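Local coordinates for short-chain dehydrogenase/reductase SDR (Burkholderia phymatum, PDB 5IG2), which binds NAD in a Rossmann fold and probably oxidises a CH-OH group of its substrate, or reduces the corresponding carbonyl, as in other short-chain dehydrogenases/reductases, at residues Ser24-Ala29 with Leu240-Val245; Val92-Asn97 with Leu248-Ile253; Leu193-Phe198 with Tyr259-Pro264. All blocks are in the same frame, centred on the assembly; numbering follows the deposited sequence. Where two conformers were deposited one is given.

Interaction 1 (Ser24-Ala29 with Leu240-Val245); sequences SGFGRA and LGATDV. With NAD (nicotinamide-adenine-dinucleotide), chain F.
The Phe26 ring lies between Val245 and the dinucleotide. CG1 of Val245, anti to the backbone N (chi1 172°), sits over the centre of one ring face in a CH-pi contact, 4.1 Å from the centroid, while pyrophosphate oxygen O2N of NAD lies over the opposite face. Ala242 CB comes to the ring edge near its plane. The tightest packing is between the helices: Ala29 CB presses on the Ala242 carbonyl, 3.3 Å from its O, and the two CB atoms are 3.8 Å apart. Towards Thr243 the contact loosens; the CA-CB bond of this exposed residue points away. Gly241 is the N-cap of helix 242-254, and its N gives a bond to Asp244 OD2 (2.9 Å), half of a capping box. The same turn that carries Phe26 grips the cofactor: Phe26 N binds O1N at 2.9 Å and, at a doubtfully short distance, Ser24 OG binds O2A. Gly25, with positive phi, brings its CA to 3.2 Å from O1N. This is the glycine-rich Rossmann turn, with the pyrophosphate at the start of helix 25-36. That turn follows strand 16-20; the first turn of helix 242-254 packs beside it, and Pro196 and Val199 also touch Phe26.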
loop_
_atom_site.group_PDB
_atom_site.type_symbol
_atom_site.label_atom_id
_atom_site.label_comp_id
_atom_site.label_asym_id
_atom_site.label_seq_id
_atom_site.Cartn_x
_atom_site.Cartn_y
_atom_site.Cartn_z
ATOM N N SER B 24 40.250 -15.021 -9.868
ATOM C CA SER B 24 39.801 -13.646 -9.694
ATOM C C SER B 24 40.034 -12.891 -10.995
ATOM O O SER B 24 40.711 -13.380 -11.899
ATOM C CB SER B 24 40.542 -12.996 -8.517
ATOM O OG SER B 24 40.187 -11.640 -8.324
ATOM N N GLY B 25 39.427 -11.706 -11.088
ATOM C CA GLY B 25 39.784 -10.727 -12.117
ATOM C C GLY B 25 39.798 -11.254 -13.543
ATOM O O GLY B 25 38.873 -11.947 -13.985
ATOM N N PHE B 26 40.855 -10.901 -14.291
ATOM C CA PHE B 26 40.941 -11.288 -15.702
ATOM C C PHE B 26 40.899 -12.799 -15.871
ATOM O O PHE B 26 40.231 -13.310 -16.776
ATOM C CB PHE B 26 42.227 -10.771 -16.357
ATOM C CG PHE B 26 42.384 -9.269 -16.358
ATOM C CD1 PHE B 26 41.296 -8.424 -16.204
ATOM C CD2 PHE B 26 43.643 -8.706 -16.529
ATOM C CE1 PHE B 26 41.465 -7.045 -16.210
ATOM C CE2 PHE B 26 43.819 -7.336 -16.533
ATOM C CZ PHE B 26 42.727 -6.500 -16.380
ATOM N N GLY B 27 41.646 -13.530 -15.045
ATOM C CA GLY B 27 41.719 -14.969 -15.233
ATOM C C GLY B 27 40.357 -15.626 -15.136
ATOM O O GLY B 27 39.985 -16.455 -15.978
ATOM N N ARG B 28 39.586 -15.241 -14.118
ATOM C CA ARG B 28 38.228 -15.747 -13.973
ATOM C C ARG B 28 37.379 -15.402 -15.192
ATOM O O ARG B 28 36.590 -16.230 -15.662
ATOM C CB ARG B 28 37.620 -15.171 -12.704
ATOM C CG ARG B 28 36.205 -15.591 -12.412
ATOM C CD ARG B 28 35.797 -14.992 -11.067
ATOM N NE ARG B 28 34.428 -15.316 -10.675
ATOM C CZ ARG B 28 33.365 -14.589 -11.008
ATOM N NH1 ARG B 28 33.506 -13.499 -11.747
ATOM N NH2 ARG B 28 32.161 -14.956 -10.608
ATOM N N ALA B 29 37.535 -14.182 -15.723
ATOM C CA ALA B 29 36.768 -13.764 -16.894
ATOM C C ALA B 29 37.193 -14.531 -18.147
ATOM O O ALA B 29 36.347 -14.873 -18.987
ATOM C CB ALA B 29 36.920 -12.256 -17.099
ATOM N N LEU B 240 35.935 -0.146 -17.835
ATOM C CA LEU B 240 35.792 -1.477 -18.421
ATOM C C LEU B 240 35.942 -2.539 -17.339
ATOM O O LEU B 240 36.778 -2.414 -16.439
ATOM C CB LEU B 240 36.843 -1.728 -19.505
ATOM C CG LEU B 240 36.742 -1.010 -20.849
ATOM C CD1 LEU B 240 37.972 -1.305 -21.687
ATOM C CD2 LEU B 240 35.484 -1.425 -21.588
ATOM N N GLY B 241 35.156 -3.609 -17.450
ATOM C CA GLY B 241 35.226 -4.703 -16.509
ATOM C C GLY B 241 36.069 -5.861 -17.028
ATOM O O GLY B 241 36.466 -5.902 -18.185
ATOM N N ALA B 242 36.334 -6.813 -16.129
ATOM C CA ALA B 242 37.101 -7.992 -16.515
ATOM C C ALA B 242 36.429 -8.741 -17.663
ATOM O O ALA B 242 37.111 -9.292 -18.535
ATOM C CB ALA B 242 37.302 -8.914 -15.311
ATOM N N THR B 243 35.095 -8.776 -17.678
ATOM C CA THR B 243 34.378 -9.396 -18.791
ATOM C C THR B 243 34.737 -8.736 -20.116
ATOM O O THR B 243 34.909 -9.422 -21.130
ATOM C CB THR B 243 32.867 -9.309 -18.545
ATOM O OG1 THR B 243 32.539 -10.031 -17.354
ATOM C CG2 THR B 243 32.076 -9.901 -19.714
ATOM N N ASP B 244 34.831 -7.401 -20.134
ATOM C CA ASP B 244 35.175 -6.699 -21.369
ATOM C C ASP B 244 36.592 -7.028 -21.807
ATOM O O ASP B 244 36.853 -7.221 -23.002
ATOM C CB ASP B 244 35.024 -5.189 -21.185
ATOM C CG ASP B 244 33.603 -4.778 -20.806
ATOM O OD1 ASP B 244 32.653 -5.144 -21.543
ATOM O OD2 ASP B 244 33.442 -4.086 -19.770
ATOM N N VAL B 245 37.525 -7.076 -20.858
ATOM C CA VAL B 245 38.890 -7.472 -21.184
ATOM C C VAL B 245 38.897 -8.859 -21.812
ATOM O O VAL B 245 39.566 -9.096 -22.825
ATOM C CB VAL B 245 39.782 -7.395 -19.928
ATOM C CG1 VAL B 245 41.167 -8.002 -20.199
ATOM C CG2 VAL B 245 39.919 -5.947 -19.485
HETATM P PA NAD F . 43.474 -10.314 -9.405
HETATM O O1A NAD F . 44.071 -10.118 -8.067
HETATM O O2A NAD F . 41.945 -10.158 -9.425
HETATM O O5B NAD F . 43.853 -11.708 -10.074
HETATM C C5B NAD F . 45.216 -12.173 -10.091
HETATM C C4B NAD F . 45.210 -13.569 -9.533
HETATM O O4B NAD F . 46.554 -14.099 -9.560
HETATM C C3B NAD F . 44.710 -13.705 -8.084
HETATM O O3B NAD F . 43.634 -14.631 -7.989
HETATM C C2B NAD F . 45.942 -14.220 -7.322
HETATM O O2B NAD F . 45.600 -15.132 -6.284
HETATM C C1B NAD F . 46.701 -14.933 -8.432
HETATM N N9A NAD F . 48.120 -15.124 -8.162
HETATM C C8A NAD F . 48.983 -14.242 -7.566
HETATM N N7A NAD F . 50.179 -14.731 -7.346
HETATM C C5A NAD F . 50.101 -16.025 -7.838
HETATM C C6A NAD F . 51.034 -17.076 -7.893
HETATM N N6A NAD F . 52.252 -17.015 -7.348
HETATM N N1A NAD F . 50.650 -18.226 -8.488
HETATM C C2A NAD F . 49.406 -18.315 -8.974
HETATM N N3A NAD F . 48.428 -17.401 -8.956
HETATM C C4A NAD F . 48.843 -16.273 -8.364
HETATM O O3 NAD F . 44.106 -9.276 -10.428
HETATM P PN NAD F . 43.992 -9.134 -12.016
HETATM O O1N NAD F . 42.923 -10.025 -12.533
HETATM O O2N NAD F . 43.925 -7.684 -12.307
HETATM O O5D NAD F . 45.430 -9.682 -12.426
HETATM C C5D NAD F . 45.633 -10.427 -13.646
HETATM C C4D NAD F . 46.778 -9.793 -14.398
HETATM O O4D NAD F . 46.370 -8.523 -14.960
HETATM C C3D NAD F . 48.038 -9.510 -13.569
HETATM O O3D NAD F . 49.189 -9.904 -14.306
HETATM C C2D NAD F . 48.014 -7.987 -13.422
HETATM O O2D NAD F . 49.329 -7.477 -13.241
HETATM C C1D NAD F . 47.418 -7.615 -14.771
HETATM N N1N NAD F . 46.855 -6.186 -14.910
HETATM C C2N NAD F . 45.846 -5.805 -14.105
HETATM C C3N NAD F . 45.294 -4.543 -14.237
HETATM C C7N NAD F . 44.075 -4.099 -13.491
HETATM O O7N NAD F . 43.831 -2.886 -13.395
HETATM N N7N NAD F . 43.361 -5.018 -12.861
HETATM C C4N NAD F . 45.796 -3.697 -15.218
HETATM C C5N NAD F . 46.823 -4.124 -16.043
HETATM C C6N NAD F . 47.349 -5.379 -15.870
#

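Interaction 2 (Val92-Asn97 with Leu248-Ile253); sequences VHLLFN and LTFEAI
Phe96 CG stands anti to its carbonyl carbon (chi1 -68°) and Ile253 CD1 is anti to CA, and the ring tip and the methyl meet with Phe96 CZ 3.7 Å from Ile253 CD1. In one of two deposited conformers, Leu94 also meets that methyl tip to tip, through its CD1. Phe250 reaches in from the flank of the helix: its CE1 is 3.7 Å from Phe96 CZ, and its CE2 touches Leu94 CD2 of the same conformer. The Phe96 and Phe250 side chains cross at about a right angle, yet their ring planes are inclined by only 34°, with centroids 5.6 Å apart. Thr249 adds CG2 at the edge of the Phe96 ring, in its plane and 3.9 Å from CE2. Its hydroxyl is occupied within the helix, bonded to Val245 O.

This is helix-on-sheet packing of the Rossmann fold. Strand 94-97 lies between strands 16-20 and 144-149 in the parallel sheet, and helix 242-254 runs across it; the axes of 94-97 and 248-253 approach to 12.2 Å, their N-to-C directions 134° apart, the gap filled by the five touching side chains. All five residues are buried and the contact is wholly apolar. Phe96 also stacks on Phe30 of helix 25-36, while Phe250 meets the ring of Phe12 and touches Leu37, and Ile253 reaches Val147 on the neighbouring strand.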
loop_
_atom_site.group_PDB
_atom_site.type_symbol
_atom_site.label_atom_id
_atom_site.label_comp_id
_atom_site.label_asym_id
_atom_site.label_seq_id
_atom_site.Cartn_x
_atom_site.Cartn_y
_atom_site.Cartn_z
ATOM N N VAL B 92 46.910 -29.073 -24.869
ATOM C CA VAL B 92 46.821 -27.679 -24.441
ATOM C C VAL B 92 46.849 -26.809 -25.693
ATOM O O VAL B 92 47.803 -26.878 -26.475
ATOM C CB VAL B 92 47.962 -27.282 -23.488
ATOM C CG1 VAL B 92 47.810 -25.820 -23.084
ATOM C CG2 VAL B 92 47.987 -28.182 -22.264
ATOM N N HIS B 93 45.810 -25.999 -25.891
ATOM C CA HIS B 93 45.733 -25.156 -27.077
ATOM C C HIS B 93 45.865 -23.678 -26.790
ATOM O O HIS B 93 46.357 -22.933 -27.643
ATOM C CB HIS B 93 44.413 -25.386 -27.812
ATOM C CG HIS B 93 44.235 -26.790 -28.275
ATOM N ND1 HIS B 93 43.406 -27.680 -27.634
ATOM C CD2 HIS B 93 44.800 -27.469 -29.299
ATOM C CE1 HIS B 93 43.449 -28.843 -28.260
ATOM N NE2 HIS B 93 44.290 -28.742 -29.272
ATOM N N LEU B 94 45.426 -23.243 -25.619
ATOM C CA LEU B 94 45.452 -21.841 -25.240
ATOM C C LEU B 94 46.052 -21.729 -23.846
ATOM O O LEU B 94 45.603 -22.416 -22.924
ATOM C CB LEU B 94 44.032 -21.270 -25.279
ATOM C CG LEU B 94 43.816 -19.767 -25.273
ATOM C CD1 LEU B 94 44.737 -19.081 -26.268
ATOM C CD2 LEU B 94 42.353 -19.489 -25.593
ATOM N N LEU B 95 47.063 -20.875 -23.696
ATOM C CA LEU B 95 47.694 -20.640 -22.404
ATOM C C LEU B 95 47.621 -19.158 -22.092
ATOM O O LEU B 95 48.082 -18.335 -22.889
ATOM C CB LEU B 95 49.154 -21.104 -22.391
ATOM C CG LEU B 95 49.947 -20.707 -21.135
ATOM C CD1 LEU B 95 49.400 -21.419 -19.894
ATOM C CD2 LEU B 95 51.431 -21.003 -21.301
ATOM N N PHE B 96 47.054 -18.823 -20.935
ATOM C CA PHE B 96 47.019 -17.448 -20.435
ATOM C C PHE B 96 47.988 -17.360 -19.258
ATOM O O PHE B 96 47.659 -17.804 -18.153
ATOM C CB PHE B 96 45.610 -17.046 -19.991
ATOM C CG PHE B 96 44.609 -16.931 -21.106
ATOM C CD1 PHE B 96 43.902 -18.033 -21.541
ATOM C CD2 PHE B 96 44.338 -15.703 -21.682
ATOM C CE1 PHE B 96 42.966 -17.921 -22.554
ATOM C CE2 PHE B 96 43.403 -15.585 -22.696
ATOM C CZ PHE B 96 42.713 -16.696 -23.131
ATOM N N ASN B 97 49.177 -16.789 -19.480
ATOM C CA ASN B 97 50.119 -16.527 -18.381
ATOM C C ASN B 97 49.722 -15.184 -17.778
ATOM O O ASN B 97 50.221 -14.123 -18.166
ATOM C CB ASN B 97 51.572 -16.519 -18.857
ATOM C CG ASN B 97 52.050 -17.881 -19.362
ATOM O OD1 ASN B 97 51.969 -18.889 -18.659
ATOM N ND2 ASN B 97 52.567 -17.904 -20.585
ATOM N N LEU B 248 37.501 -8.666 -25.473
ATOM C CA LEU B 248 38.470 -8.107 -26.414
ATOM C C LEU B 248 39.658 -9.038 -26.606
ATOM O O LEU B 248 40.197 -9.141 -27.709
ATOM C CB LEU B 248 38.945 -6.734 -25.935
ATOM C CG LEU B 248 37.860 -5.657 -25.845
ATOM C CD1 LEU B 248 38.327 -4.549 -24.910
ATOM C CD2 LEU B 248 37.537 -5.113 -27.230
ATOM N N THR B 249 40.094 -9.711 -25.545
ATOM C CA THR B 249 41.243 -10.606 -25.670
ATOM C C THR B 249 40.931 -11.771 -26.608
ATOM O O THR B 249 41.723 -12.095 -27.501
ATOM C CB THR B 249 41.662 -11.100 -24.284
ATOM O OG1 THR B 249 42.092 -9.978 -23.510
ATOM C CG2 THR B 249 42.798 -12.123 -24.367
ATOM N N PHE B 250 39.763 -12.400 -26.442
ATOM C CA PHE B 250 39.422 -13.514 -27.324
ATOM C C PHE B 250 39.229 -13.055 -28.773
ATOM O O PHE B 250 39.587 -13.780 -29.708
ATOM C CB PHE B 250 38.181 -14.235 -26.798
ATOM C CG PHE B 250 38.493 -15.304 -25.777
ATOM C CD1 PHE B 250 38.788 -14.965 -24.464
ATOM C CD2 PHE B 250 38.510 -16.645 -26.140
ATOM C CE1 PHE B 250 39.068 -15.949 -23.522
ATOM C CE2 PHE B 250 38.788 -17.633 -25.209
ATOM C CZ PHE B 250 39.069 -17.279 -23.895
ATOM N N GLU B 251 38.666 -11.861 -28.986
ATOM C CA GLU B 251 38.601 -11.331 -30.345
ATOM C C GLU B 251 39.996 -11.220 -30.955
ATOM O O GLU B 251 40.201 -11.573 -32.125
ATOM C CB GLU B 251 37.896 -9.970 -30.359
ATOM C CG GLU B 251 36.404 -10.053 -30.142
ATOM C CD GLU B 251 35.754 -8.692 -29.927
ATOM O OE1 GLU B 251 36.480 -7.677 -29.853
ATOM O OE2 GLU B 251 34.510 -8.643 -29.821
ATOM N N ALA B 252 40.974 -10.741 -30.174
ATOM C CA ALA B 252 42.333 -10.626 -30.694
ATOM C C ALA B 252 42.925 -11.998 -31.000
ATOM O O ALA B 252 43.570 -12.184 -32.041
ATOM C CB ALA B 252 43.216 -9.867 -29.702
ATOM N N ILE B 253 42.731 -12.968 -30.099
ATOM C CA ILE B 253 43.221 -14.326 -30.344
ATOM C C ILE B 253 42.636 -14.872 -31.634
ATOM O O ILE B 253 43.340 -15.487 -32.446
ATOM C CB ILE B 253 42.882 -15.257 -29.166
ATOM C CG1 ILE B 253 43.523 -14.786 -27.858
ATOM C CG2 ILE B 253 43.294 -16.685 -29.492
ATOM C CD1 ILE B 253 42.971 -15.543 -26.648
#

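Interaction 3 (Leu193-Phe198 with Tyr259-Pro264); sequences LLCPAF and YILTHP. With NAD (nicotinamide-adenine-dinucleotide), chain F.
Leu194 CD1 is the apolar hub on one face of the sheet, packing at 3.7 Å on Ile260 CG2 and also on Thr262 CG2. On the other face, Leu193 and Tyr259 lie side by side and point the same way, Leu193 CD2 touching CE1 of the ring at 4.0 Å; Cys195 CB meets Leu261 CD1 just beyond. Between these layers the backbones pair as parallel strands. Ile260 N binds Leu193 O, and Ile260 O in turn receives Cys195 N at 2.8 Å, nearly along the C=O axis.

Past this pairing the chains stay side by side, but water and side chains take over. One water receives His263 N and donates to Cys195 O. The imidazole of His263 carries Ala197 CB over one face, offset toward the rim, 3.8 Å from the centroid. Its two nitrogens are held separately: ND1 pairs with Thr262 OG1 at 2.8 Å, and NE2 with a second water, in the ring plane, that donates to Phe198 O. Together these bonds should restrain the ring's rotation. The nicotinamide end of NAD touches Pro196 to Phe198, with its C5N 3.3 Å from Pro196 O. Strand 259-260 is the outermost of the chain's sheet, beside strand 189-194; helix 242-254 covers the Leu194 and Ile260 face, and Phe198 packs on helix 222-236.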
loop_
_atom_site.group_PDB
_atom_site.type_symbol
_atom_site.label_atom_id
_atom_site.label_comp_id
_atom_site.label_asym_id
_atom_site.label_seq_id
_atom_site.Cartn_x
_atom_site.Cartn_y
_atom_site.Cartn_z
ATOM N N LEU B 193 49.981 -10.275 -26.641
ATOM C CA LEU B 193 50.442 -9.490 -25.507
ATOM C C LEU B 193 49.296 -8.590 -25.062
ATOM O O LEU B 193 48.901 -7.681 -25.800
ATOM C CB LEU B 193 51.677 -8.669 -25.894
ATOM C CG LEU B 193 52.249 -7.685 -24.860
ATOM C CD1 LEU B 193 52.727 -8.420 -23.604
ATOM C CD2 LEU B 193 53.364 -6.836 -25.479
ATOM N N LEU B 194 48.785 -8.819 -23.852
ATOM C CA LEU B 194 47.633 -8.087 -23.326
ATOM C C LEU B 194 48.099 -6.952 -22.410
ATOM O O LEU B 194 48.774 -7.202 -21.403
ATOM C CB LEU B 194 46.703 -9.039 -22.577
ATOM C CG LEU B 194 45.499 -8.428 -21.866
ATOM C CD1 LEU B 194 44.574 -7.757 -22.873
ATOM C CD2 LEU B 194 44.758 -9.505 -21.098
ATOM N N CYS B 195 47.713 -5.710 -22.742
ATOM C CA CYS B 195 48.175 -4.509 -22.033
ATOM C C CYS B 195 47.011 -3.623 -21.598
ATOM O O CYS B 195 46.758 -2.567 -22.205
ATOM C CB CYS B 195 49.135 -3.702 -22.909
ATOM S SG CYS B 195 50.651 -4.589 -23.378
ATOM N N PRO B 196 46.301 -3.997 -20.534
ATOM C CA PRO B 196 45.154 -3.204 -20.084
ATOM C C PRO B 196 45.557 -2.060 -19.168
ATOM O O PRO B 196 46.623 -2.064 -18.552
ATOM C CB PRO B 196 44.299 -4.219 -19.307
ATOM C CG PRO B 196 44.952 -5.559 -19.527
ATOM C CD PRO B 196 46.385 -5.272 -19.813
ATOM N N ALA B 197 44.667 -1.064 -19.101
ATOM C CA ALA B 197 44.708 -0.051 -18.059
ATOM C C ALA B 197 43.866 -0.537 -16.879
ATOM O O ALA B 197 43.460 -1.701 -16.819
ATOM C CB ALA B 197 44.232 1.297 -18.598
ATOM N N PHE B 198 43.580 0.346 -15.928
ATOM C CA PHE B 198 42.968 -0.095 -14.675
ATOM C C PHE B 198 41.583 -0.698 -14.906
ATOM O O PHE B 198 40.748 -0.120 -15.606
ATOM C CB PHE B 198 42.869 1.075 -13.700
ATOM C CG PHE B 198 44.177 1.748 -13.433
ATOM C CD1 PHE B 198 45.149 1.119 -12.677
ATOM C CD2 PHE B 198 44.432 3.016 -13.936
ATOM C CE1 PHE B 198 46.351 1.742 -12.428
ATOM C CE2 PHE B 198 45.621 3.637 -13.689
ATOM C CZ PHE B 198 46.588 3.002 -12.935
ATOM N N TYR B 259 49.323 -7.301 -30.348
ATOM C CA TYR B 259 49.119 -6.275 -29.326
ATOM C C TYR B 259 47.644 -6.155 -28.988
ATOM O O TYR B 259 46.827 -5.844 -29.862
ATOM C CB TYR B 259 49.637 -4.917 -29.796
ATOM C CG TYR B 259 51.137 -4.825 -29.875
ATOM C CD1 TYR B 259 51.905 -4.734 -28.715
ATOM C CD2 TYR B 259 51.790 -4.843 -31.103
ATOM C CE1 TYR B 259 53.283 -4.652 -28.780
ATOM C CE2 TYR B 259 53.176 -4.768 -31.181
ATOM C CZ TYR B 259 53.914 -4.675 -30.016
ATOM O OH TYR B 259 55.279 -4.589 -30.087
ATOM N N ILE B 260 47.301 -6.349 -27.725
ATOM C CA ILE B 260 45.927 -6.166 -27.274
ATOM C C ILE B 260 45.920 -4.996 -26.298
ATOM O O ILE B 260 46.256 -5.158 -25.118
ATOM C CB ILE B 260 45.356 -7.431 -26.643
ATOM C CG1 ILE B 260 45.743 -8.644 -27.503
ATOM C CG2 ILE B 260 43.844 -7.271 -26.511
ATOM C CD1 ILE B 260 45.461 -9.989 -26.861
ATOM N N LEU B 261 45.543 -3.815 -26.783
ATOM C CA LEU B 261 45.419 -2.613 -25.964
ATOM C C LEU B 261 43.928 -2.384 -25.760
ATOM O O LEU B 261 43.269 -1.736 -26.570
ATOM C CB LEU B 261 46.087 -1.412 -26.626
ATOM C CG LEU B 261 47.556 -1.133 -26.312
ATOM C CD1 LEU B 261 48.430 -2.353 -26.523
ATOM C CD2 LEU B 261 48.060 0.028 -27.171
ATOM N N THR B 262 43.397 -2.931 -24.669
ATOM C CA THR B 262 41.976 -2.806 -24.385
ATOM C C THR B 262 41.561 -1.377 -24.059
ATOM O O THR B 262 40.377 -1.050 -24.179
ATOM C CB THR B 262 41.604 -3.717 -23.221
ATOM O OG1 THR B 262 42.401 -3.361 -22.083
ATOM C CG2 THR B 262 41.875 -5.166 -23.584
ATOM N N HIS B 263 42.495 -0.528 -23.625
ATOM C CA HIS B 263 42.217 0.857 -23.250
ATOM C C HIS B 263 43.038 1.775 -24.154
ATOM O O HIS B 263 44.084 2.303 -23.738
ATOM C CB HIS B 263 42.561 1.106 -21.781
ATOM C CG HIS B 263 41.760 0.297 -20.810
ATOM N ND1 HIS B 263 41.960 -1.053 -20.620
ATOM C CD2 HIS B 263 40.782 0.658 -19.942
ATOM C CE1 HIS B 263 41.130 -1.493 -19.689
ATOM N NE2 HIS B 263 40.405 -0.474 -19.261
ATOM N N PRO B 264 42.600 1.996 -25.396
ATOM C CA PRO B 264 43.422 2.775 -26.334
ATOM C C PRO B 264 43.573 4.235 -25.946
ATOM O O PRO B 264 44.440 4.921 -26.502
ATOM C CB PRO B 264 42.673 2.624 -27.664
ATOM C CG PRO B 264 41.257 2.396 -27.258
ATOM C CD PRO B 264 41.330 1.565 -26.002
HETATM P PA NAD F . 43.474 -10.314 -9.405
HETATM O O1A NAD F . 44.071 -10.118 -8.067
HETATM O O2A NAD F . 41.945 -10.158 -9.425
HETATM O O5B NAD F . 43.853 -11.708 -10.074
HETATM C C5B NAD F . 45.216 -12.173 -10.091
HETATM C C4B NAD F . 45.210 -13.569 -9.533
HETATM O O4B NAD F . 46.554 -14.099 -9.560
HETATM C C3B NAD F . 44.710 -13.705 -8.084
HETATM O O3B NAD F . 43.634 -14.631 -7.989
HETATM C C2B NAD F . 45.942 -14.220 -7.322
HETATM O O2B NAD F . 45.600 -15.132 -6.284
HETATM C C1B NAD F . 46.701 -14.933 -8.432
HETATM N N9A NAD F . 48.120 -15.124 -8.162
HETATM C C8A NAD F . 48.983 -14.242 -7.566
HETATM N N7A NAD F . 50.179 -14.731 -7.346
HETATM C C5A NAD F . 50.101 -16.025 -7.838
HETATM C C6A NAD F . 51.034 -17.076 -7.893
HETATM N N6A NAD F . 52.252 -17.015 -7.348
HETATM N N1A NAD F . 50.650 -18.226 -8.488
HETATM C C2A NAD F . 49.406 -18.315 -8.974
HETATM N N3A NAD F . 48.428 -17.401 -8.956
HETATM C C4A NAD F . 48.843 -16.273 -8.364
HETATM O O3 NAD F . 44.106 -9.276 -10.428
HETATM P PN NAD F . 43.992 -9.134 -12.016
HETATM O O1N NAD F . 42.923 -10.025 -12.533
HETATM O O2N NAD F . 43.925 -7.684 -12.307
HETATM O O5D NAD F . 45.430 -9.682 -12.426
HETATM C C5D NAD F . 45.633 -10.427 -13.646
HETATM C C4D NAD F . 46.778 -9.793 -14.398
HETATM O O4D NAD F . 46.370 -8.523 -14.960
HETATM C C3D NAD F . 48.038 -9.510 -13.569
HETATM O O3D NAD F . 49.189 -9.904 -14.306
HETATM C C2D NAD F . 48.014 -7.987 -13.422
HETATM O O2D NAD F . 49.329 -7.477 -13.241
HETATM C C1D NAD F . 47.418 -7.615 -14.771
HETATM N N1N NAD F . 46.855 -6.186 -14.910
HETATM C C2N NAD F . 45.846 -5.805 -14.105
HETATM C C3N NAD F . 45.294 -4.543 -14.237
HETATM C C7N NAD F . 44.075 -4.099 -13.491
HETATM O O7N NAD F . 43.831 -2.886 -13.395
HETATM N N7N NAD F . 43.361 -5.018 -12.861
HETATM C C4N NAD F . 45.796 -3.697 -15.218
HETATM C C5N NAD F . 46.823 -4.124 -16.043
HETATM C C6N NAD F . 47.349 -5.379 -15.870
HETATM O O HOH W 1 45.369 -0.484 -23.436
HETATM O O HOH W 2 38.638 -0.331 -17.068
#

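The three contacts lie 12 to 14 Å apart, centre to centre. Helix 242-254 serves interaction 1 with its first turn and interaction 2 with later turns, then leads into strand 259-260 of interaction 3. Along the chain the first segments precede the second segments, in the same order, so helix 242-254 and strand 259-260 pack successively against the N-terminal turn, central strand and strand 189-194. Interactions 2 and 3 reach the same sheet and meet where Thr249 OG1 packs on Leu194 CD1. Interactions 1 and 3 join through Phe26 and Pro196 and both touch NAD, interaction 1 at the pyrophosphate and nicotinamide half, interaction 3 at the nicotinamide; the late helix and strand thus help wall the cofactor site of the earlier segments.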